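Local structure of L-glyceraldehyde 3-phosphate reductase (Clostridium beijerinckii, 6HG6) at residues 155-160 with 186-191; 197-202 with 227-232. The protein binds NADPH and, as a TIM-barrel aldo-keto reductase linked to furfural detoxification, probably reduces aldehydes. All blocks are in the same frame, centred on the assembly; numbering follows the deposited sequence. Where two conformers were deposited one is given.

Contact 1: residues 155-160 with 186-191. With EDO (1,2-ethanediol), chain I.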
loop_
_atom_site.group_PDB
_atom_site.type_symbol
_atom_site.label_atom_id
_atom_site.label_comp_id
_atom_site.label_asym_id
_atom_site.label_seq_id
_atom_site.Cartn_x
_atom_site.Cartn_y
_atom_site.Cartn_z
ATOM N N THR A 155 -2.093 -3.723 -21.792
ATOM C CA THR A 155 -1.045 -3.260 -22.707
ATOM C C THR A 155 0.262 -3.083 -21.922
ATOM O O THR A 155 1.300 -3.502 -22.431
ATOM C CB THR A 155 -1.462 -1.973 -23.407
ATOM O OG1 THR A 155 -2.591 -2.306 -24.226
ATOM C CG2 THR A 155 -0.324 -1.391 -24.200
ATOM N N ALA A 156 0.213 -2.505 -20.731
ATOM C CA ALA A 156 1.390 -2.340 -19.859
ATOM C C ALA A 156 2.061 -3.701 -19.587
ATOM O O ALA A 156 3.294 -3.834 -19.789
ATOM C CB ALA A 156 0.997 -1.675 -18.579
ATOM N N VAL A 157 1.283 -4.712 -19.204
ATOM C CA VAL A 157 1.840 -6.052 -18.921
ATOM C C VAL A 157 2.344 -6.690 -20.211
ATOM O O VAL A 157 3.469 -7.198 -20.246
ATOM C CB VAL A 157 0.787 -6.918 -18.215
ATOM C CG1 VAL A 157 1.235 -8.346 -18.181
ATOM C CG2 VAL A 157 0.436 -6.361 -16.844
ATOM N N LYS A 158 1.559 -6.685 -21.286
ATOM C CA LYS A 158 1.951 -7.390 -22.532
ATOM C C LYS A 158 3.115 -6.693 -23.231
ATOM O O LYS A 158 3.782 -7.362 -24.043
ATOM C CB LYS A 158 0.723 -7.559 -23.426
ATOM C CG LYS A 158 -0.376 -8.362 -22.735
ATOM C CD LYS A 158 0.028 -9.757 -22.291
ATOM C CE LYS A 158 -1.027 -10.312 -21.345
ATOM N NZ LYS A 158 -2.352 -10.382 -21.987
ATOM N N SER A 159 3.342 -5.410 -22.946
ATOM C CA SER A 159 4.464 -4.600 -23.493
ATOM C C SER A 159 5.709 -4.754 -22.607
ATOM O O SER A 159 6.716 -4.055 -22.862
ATOM C CB SER A 159 4.095 -3.144 -23.634
ATOM O OG SER A 159 4.076 -2.487 -22.381
ATOM N N GLY A 160 5.647 -5.593 -21.570
ATOM C CA GLY A 160 6.805 -5.895 -20.716
ATOM C C GLY A 160 7.173 -4.744 -19.793
ATOM O O GLY A 160 8.316 -4.758 -19.240
ATOM N N LYS A 186 -6.497 -12.235 -20.395
ATOM C CA LYS A 186 -5.408 -13.120 -19.903
ATOM C C LYS A 186 -4.270 -12.259 -19.386
ATOM O O LYS A 186 -3.115 -12.415 -19.809
ATOM C CB LYS A 186 -4.946 -14.074 -21.008
ATOM C CG LYS A 186 -5.997 -15.071 -21.424
ATOM C CD LYS A 186 -5.390 -16.182 -22.226
ATOM C CE LYS A 186 -6.215 -17.437 -22.171
ATOM N NZ LYS A 186 -7.542 -17.208 -22.771
ATOM N N CYS A 187 -4.627 -11.306 -18.539
ATOM C CA CYS A 187 -3.703 -10.369 -17.902
ATOM C C CYS A 187 -3.615 -10.686 -16.428
ATOM O O CYS A 187 -4.638 -10.631 -15.732
ATOM C CB CYS A 187 -4.189 -8.946 -18.067
ATOM S SG CYS A 187 -3.030 -7.743 -17.383
ATOM N N PRO A 188 -2.411 -11.023 -15.917
ATOM C CA PRO A 188 -2.234 -11.236 -14.478
ATOM C C PRO A 188 -2.758 -10.038 -13.686
ATOM O O PRO A 188 -2.327 -8.934 -13.892
ATOM C CB PRO A 188 -0.720 -11.376 -14.289
ATOM C CG PRO A 188 -0.216 -11.846 -15.668
ATOM C CD PRO A 188 -1.166 -11.232 -16.676
ATOM N N PHE A 189 -3.654 -10.302 -12.758
ATOM C CA PHE A 189 -4.318 -9.280 -11.932
ATOM C C PHE A 189 -4.368 -9.898 -10.535
ATOM O O PHE A 189 -5.052 -10.899 -10.382
ATOM C CB PHE A 189 -5.701 -8.950 -12.499
ATOM C CG PHE A 189 -6.552 -8.181 -11.520
ATOM C CD1 PHE A 189 -6.000 -7.195 -10.729
ATOM C CD2 PHE A 189 -7.896 -8.450 -11.366
ATOM C CE1 PHE A 189 -6.761 -6.540 -9.758
ATOM C CE2 PHE A 189 -8.677 -7.762 -10.441
ATOM C CZ PHE A 189 -8.103 -6.823 -9.620
ATOM N N VAL A 190 -3.625 -9.364 -9.593
ATOM C CA VAL A 190 -3.485 -10.121 -8.329
ATOM C C VAL A 190 -3.769 -9.274 -7.104
ATOM O O VAL A 190 -3.746 -9.882 -5.989
ATOM C CB VAL A 190 -2.071 -10.738 -8.241
ATOM C CG1 VAL A 190 -1.803 -11.714 -9.385
ATOM C CG2 VAL A 190 -1.021 -9.650 -8.145
ATOM N N ILE A 191 -3.961 -7.974 -7.230
ATOM C CA ILE A 191 -3.928 -7.129 -6.007
ATOM C C ILE A 191 -4.882 -5.940 -6.098
ATOM O O ILE A 191 -4.918 -5.237 -7.117
ATOM C CB ILE A 191 -2.480 -6.683 -5.700
ATOM C CG1 ILE A 191 -2.302 -6.067 -4.302
ATOM C CG2 ILE A 191 -1.971 -5.729 -6.769
ATOM C CD1 ILE A 191 -2.584 -7.005 -3.188
HETATM C C1 EDO I . 4.586 -10.945 -23.911
HETATM O O1 EDO I . 3.943 -10.175 -22.897
HETATM C C2 EDO I . 4.068 -10.722 -25.288
HETATM O O2 EDO I . 3.562 -9.419 -25.547
#
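K158 and V157, in the last turn of helix 146-158, meet K186, C187 and P188, which lead from helix 172-184 into strand 189-195. Both helices end in Schellman motifs, with G160 and K186 in positive phi. The contact joins two successive helix-to-strand connections of the (beta/alpha)8 barrel.

K158 bridges the gap and can be traced atom by atom. Its CB lies 4.0 Å from O2 of an ethanediol probably derived from the crystallisation liquor. CG is anti to the carbonyl carbon, and the chain then bends at chi2 (-58°), which sets CD 4.0 Å from O1 of the same diol. Beyond CD the chain reaches the second segment: CE is 3.3 Å from K186 O, and NZ donates a hydrogen bond to that oxygen at 3.1 Å. The C=O...N angle is 113°, and NZ stands above the carbonyl plane, 66° out of it. The amine also forms a salt bridge with D154 and a weak hydrogen bond to L185 O. At the other end of the residue, K158 O accepts from both diol hydroxyls, the shorter bond being 2.6 Å from O2.

Beside this polar bridge, V157 offers one methyl to each apolar neighbour. CG2 touches C187 SG at 3.8 Å, and CG1, anti to the backbone N, meets the P188 ring at CD, 4.0 Å away. V157 also packs on A162 and P188 on Y164, both of strand 162-168, which lies next to strand 189-195 in the barrel.

With its amine near the L185 and K186 carbonyls just past the end of helix 172-184 and paired with D154, K158 would be expected to stay protonated, a charge that would probably be favoured by the negative end of the helix dipole.

Contact 2: residues 197-202 with 227-232. With NDP (NADPH dihydro-nicotinamide-adenine-dinucleotide phosphate), chain B.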
loop_
_atom_site.group_PDB
_atom_site.type_symbol
_atom_site.label_atom_id
_atom_site.label_comp_id
_atom_site.label_asym_id
_atom_site.label_seq_id
_atom_site.Cartn_x
_atom_site.Cartn_y
_atom_site.Cartn_z
ATOM N N SER A 197 -8.793 0.745 8.018
ATOM C CA SER A 197 -8.302 0.945 9.398
ATOM C C SER A 197 -9.419 0.593 10.363
ATOM O O SER A 197 -10.564 0.447 9.940
ATOM C CB SER A 197 -7.867 2.355 9.642
ATOM O OG SER A 197 -9.005 3.195 9.629
ATOM N N ILE A 198 -9.093 0.559 11.636
ATOM C CA ILE A 198 -10.139 0.428 12.681
ATOM C C ILE A 198 -11.220 1.505 12.466
ATOM O O ILE A 198 -12.399 1.191 12.721
ATOM C CB ILE A 198 -9.484 0.494 14.064
ATOM C CG1 ILE A 198 -8.697 -0.798 14.307
ATOM C CG2 ILE A 198 -10.512 0.754 15.143
ATOM C CD1 ILE A 198 -7.882 -0.806 15.570
ATOM N N PHE A 199 -10.857 2.715 12.010
ATOM C CA PHE A 199 -11.805 3.851 11.822
ATOM C C PHE A 199 -12.378 3.943 10.397
ATOM O O PHE A 199 -13.317 4.754 10.183
ATOM C CB PHE A 199 -11.146 5.168 12.221
ATOM C CG PHE A 199 -11.007 5.348 13.705
ATOM C CD1 PHE A 199 -12.083 5.130 14.540
ATOM C CD2 PHE A 199 -9.793 5.704 14.262
ATOM C CE1 PHE A 199 -11.964 5.304 15.909
ATOM C CE2 PHE A 199 -9.672 5.884 15.634
ATOM C CZ PHE A 199 -10.746 5.639 16.457
ATOM N N ASP A 200 -11.923 3.129 9.459
ATOM C CA ASP A 200 -12.453 3.165 8.080
ATOM C C ASP A 200 -12.782 1.745 7.630
ATOM O O ASP A 200 -11.872 1.026 7.191
ATOM C CB ASP A 200 -11.489 3.876 7.135
ATOM C CG ASP A 200 -12.111 4.097 5.778
ATOM O OD1 ASP A 200 -13.184 3.522 5.512
ATOM O OD2 ASP A 200 -11.522 4.852 5.002
ATOM N N ARG A 201 -14.062 1.401 7.694
ATOM C CA ARG A 201 -14.558 0.046 7.366
ATOM C C ARG A 201 -15.123 -0.005 5.953
ATOM O O ARG A 201 -15.923 -0.923 5.675
ATOM C CB ARG A 201 -15.632 -0.331 8.385
ATOM C CG ARG A 201 -15.161 -0.234 9.827
ATOM C CD ARG A 201 -13.855 -0.968 10.113
ATOM N NE ARG A 201 -13.624 -1.017 11.557
ATOM C CZ ARG A 201 -14.050 -1.963 12.398
ATOM N NH1 ARG A 201 -13.783 -1.841 13.683
ATOM N NH2 ARG A 201 -14.741 -3.013 11.987
ATOM N N THR A 202 -14.800 0.965 5.098
ATOM C CA THR A 202 -15.362 1.043 3.734
ATOM C C THR A 202 -15.311 -0.321 3.035
ATOM O O THR A 202 -16.365 -0.735 2.505
ATOM C CB THR A 202 -14.671 2.110 2.875
ATOM O OG1 THR A 202 -14.908 3.344 3.534
ATOM C CG2 THR A 202 -15.217 2.177 1.457
ATOM N N GLN A 227 -4.802 8.790 9.695
ATOM C CA GLN A 227 -4.223 10.166 9.807
ATOM C C GLN A 227 -3.697 10.457 11.218
ATOM O O GLN A 227 -3.966 11.553 11.733
ATOM C CB GLN A 227 -5.229 11.263 9.459
ATOM C CG GLN A 227 -5.666 11.294 8.001
ATOM C CD GLN A 227 -7.029 10.690 7.760
ATOM O OE1 GLN A 227 -7.485 9.791 8.478
ATOM N NE2 GLN A 227 -7.703 11.196 6.738
ATOM N N GLY A 228 -2.958 9.529 11.821
ATOM C CA GLY A 228 -2.353 9.698 13.154
ATOM C C GLY A 228 -3.338 9.479 14.289
ATOM O O GLY A 228 -2.891 9.505 15.466
ATOM N N THR A 229 -4.632 9.278 14.016
ATOM C CA THR A 229 -5.632 9.054 15.105
ATOM C C THR A 229 -5.391 7.696 15.759
ATOM O O THR A 229 -5.736 7.563 16.940
ATOM C CB THR A 229 -7.091 9.184 14.659
ATOM O OG1 THR A 229 -7.397 8.230 13.630
ATOM C CG2 THR A 229 -7.398 10.594 14.194
ATOM N N LEU A 230 -4.791 6.729 15.061
ATOM C CA LEU A 230 -4.471 5.407 15.677
ATOM C C LEU A 230 -2.979 5.347 16.032
ATOM O O LEU A 230 -2.324 4.351 15.705
ATOM C CB LEU A 230 -4.934 4.265 14.773
ATOM C CG LEU A 230 -6.450 4.108 14.618
ATOM C CD1 LEU A 230 -6.792 3.285 13.370
ATOM C CD2 LEU A 230 -7.073 3.493 15.865
ATOM N N THR A 231 -2.486 6.386 16.719
ATOM C CA THR A 231 -1.093 6.505 17.243
ATOM C C THR A 231 -1.140 7.162 18.627
ATOM O O THR A 231 -2.255 7.398 19.127
ATOM C CB THR A 231 -0.189 7.333 16.313
ATOM O OG1 THR A 231 -0.542 8.714 16.407
ATOM C CG2 THR A 231 -0.256 6.892 14.863
ATOM N N ASP A 232 0.031 7.469 19.197
ATOM C CA ASP A 232 0.197 8.181 20.497
ATOM C C ASP A 232 -0.085 9.678 20.336
ATOM O O ASP A 232 -0.287 10.344 21.367
ATOM C CB ASP A 232 1.638 8.174 21.010
ATOM C CG ASP A 232 2.277 6.813 21.173
ATOM O OD1 ASP A 232 2.547 6.173 20.130
ATOM O OD2 ASP A 232 2.504 6.403 22.340
HETATM P PA NDP B . -0.019 5.134 7.819
HETATM O O1A NDP B . -1.482 5.169 8.110
HETATM O O2A NDP B . 0.878 3.983 8.144
HETATM O O5B NDP B . 0.666 6.495 8.336
HETATM C C5B NDP B . 2.099 6.676 8.176
HETATM C C4B NDP B . 2.563 7.798 9.067
HETATM O O4B NDP B . 2.168 7.485 10.428
HETATM C C3B NDP B . 4.076 8.048 9.135
HETATM O O3B NDP B . 4.551 8.945 8.135
HETATM C C2B NDP B . 4.212 8.645 10.530
HETATM O O2B NDP B . 3.807 10.008 10.444
HETATM C C1B NDP B . 3.191 7.842 11.327
HETATM N N9A NDP B . 3.682 6.607 11.925
HETATM C C8A NDP B . 4.106 5.474 11.276
HETATM N N7A NDP B . 4.436 4.500 12.088
HETATM C C5A NDP B . 4.215 5.020 13.355
HETATM C C6A NDP B . 4.376 4.477 14.645
HETATM N N6A NDP B . 4.812 3.241 14.874
HETATM N N1A NDP B . 4.053 5.264 15.704
HETATM C C2A NDP B . 3.612 6.507 15.463
HETATM N N3A NDP B . 3.415 7.119 14.297
HETATM C C4A NDP B . 3.737 6.315 13.268
HETATM O O3 NDP B . 0.153 5.269 6.216
HETATM P PN NDP B . -0.034 6.443 5.145
HETATM O O1N NDP B . 1.230 7.236 5.136
HETATM O O2N NDP B . -1.348 7.135 5.313
HETATM O O5D NDP B . -0.109 5.568 3.791
HETATM C C5D NDP B . 0.871 4.513 3.617
HETATM C C4D NDP B . 1.054 4.247 2.141
HETATM O O4D NDP B . -0.198 3.820 1.577
HETATM C C3D NDP B . 1.433 5.444 1.273
HETATM O O3D NDP B . 2.815 5.744 1.408
HETATM C C2D NDP B . 1.036 4.908 -0.107
HETATM O O2D NDP B . 2.025 4.041 -0.595
HETATM C C1D NDP B . -0.251 4.146 0.196
HETATM N N1N NDP B . -1.465 4.959 -0.066
HETATM C C2N NDP B . -2.286 4.636 -1.119
HETATM C C3N NDP B . -3.254 5.484 -1.584
HETATM C C7N NDP B . -4.106 5.054 -2.749
HETATM O O7N NDP B . -3.865 3.995 -3.359
HETATM N N7N NDP B . -5.098 5.871 -3.102
HETATM C C4N NDP B . -3.407 6.808 -0.887
HETATM C C5N NDP B . -2.615 6.964 0.352
HETATM C C6N NDP B . -1.768 6.038 0.744
HETATM P P2B NDP B . 4.518 11.055 11.449
HETATM O O1X NDP B . 5.917 10.637 11.855
HETATM O O2X NDP B . 4.522 12.363 10.673
HETATM O O3X NDP B . 3.551 11.072 12.624
#
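I198 and L230 mark the nearest backbone approach, their CA atoms 8.1 Å apart. The touching residues of both segments are in loops: 197-202 opens with a type I beta turn, S197 to D200, closed by D200 N to S197 O, whereas 227-232 passes through positive phi at Q227 and G228. These are beta-alpha loops of the TIM barrel, following strands 189-195 and 218-222 on the coenzyme side.

L230 carries most of the packing: CG and CD2 lie against the CD2-CE2 side of F199, and CD1 faces I198 and S197. CD2 approaches F199 CE2 obliquely at 3.5 Å, while CD1 lies 3.9 Å from I198 CB and 4.0 Å from S197 CB. Next along the ring, F199 CD2 is 3.5 Å from T229 OG1, whose hydrogen bond goes to A226 O. F199 also makes a cation-pi contact with K260, and L267 of helix 258-273 touches I198, F199 and L230 alike.

Internal bonds shape the first loop. R201 NE donates to I198 O at 2.8 Å with an N-H...O angle of 171°, the oxygen lying in the guanidinium plane. D200 OD1 accepts T202 N, making an Asx turn, and T202 OG1 at 2.6 Å on its syn lone pair. In the second loop, T231 OG1 donates to G228 O, and T231 CG2 rests 3.7 Å from N3A of the NADPH adenine.

How the contacts relate
The two contacts lie on opposite sides of the chain's centre, about 33 Å apart between centres, and do not touch. They flank the same strand, 189-195: contact 1 is made just before its start, where helix-to-strand connections meet, and contact 2 by the loop after its end. Contact 1 is at the surface and away from the annotated sites. It combines a small apolar patch with a lysine amine bound to a carbonyl across the gap. Contact 2 is buried; the side-chain packing between its segments is apolar for the most part, while the hydrogen bonds of 197-202 and 227-232 found here run within a segment or to residues outside both. One of those loops, 227-232, also reaches the NADPH pocket.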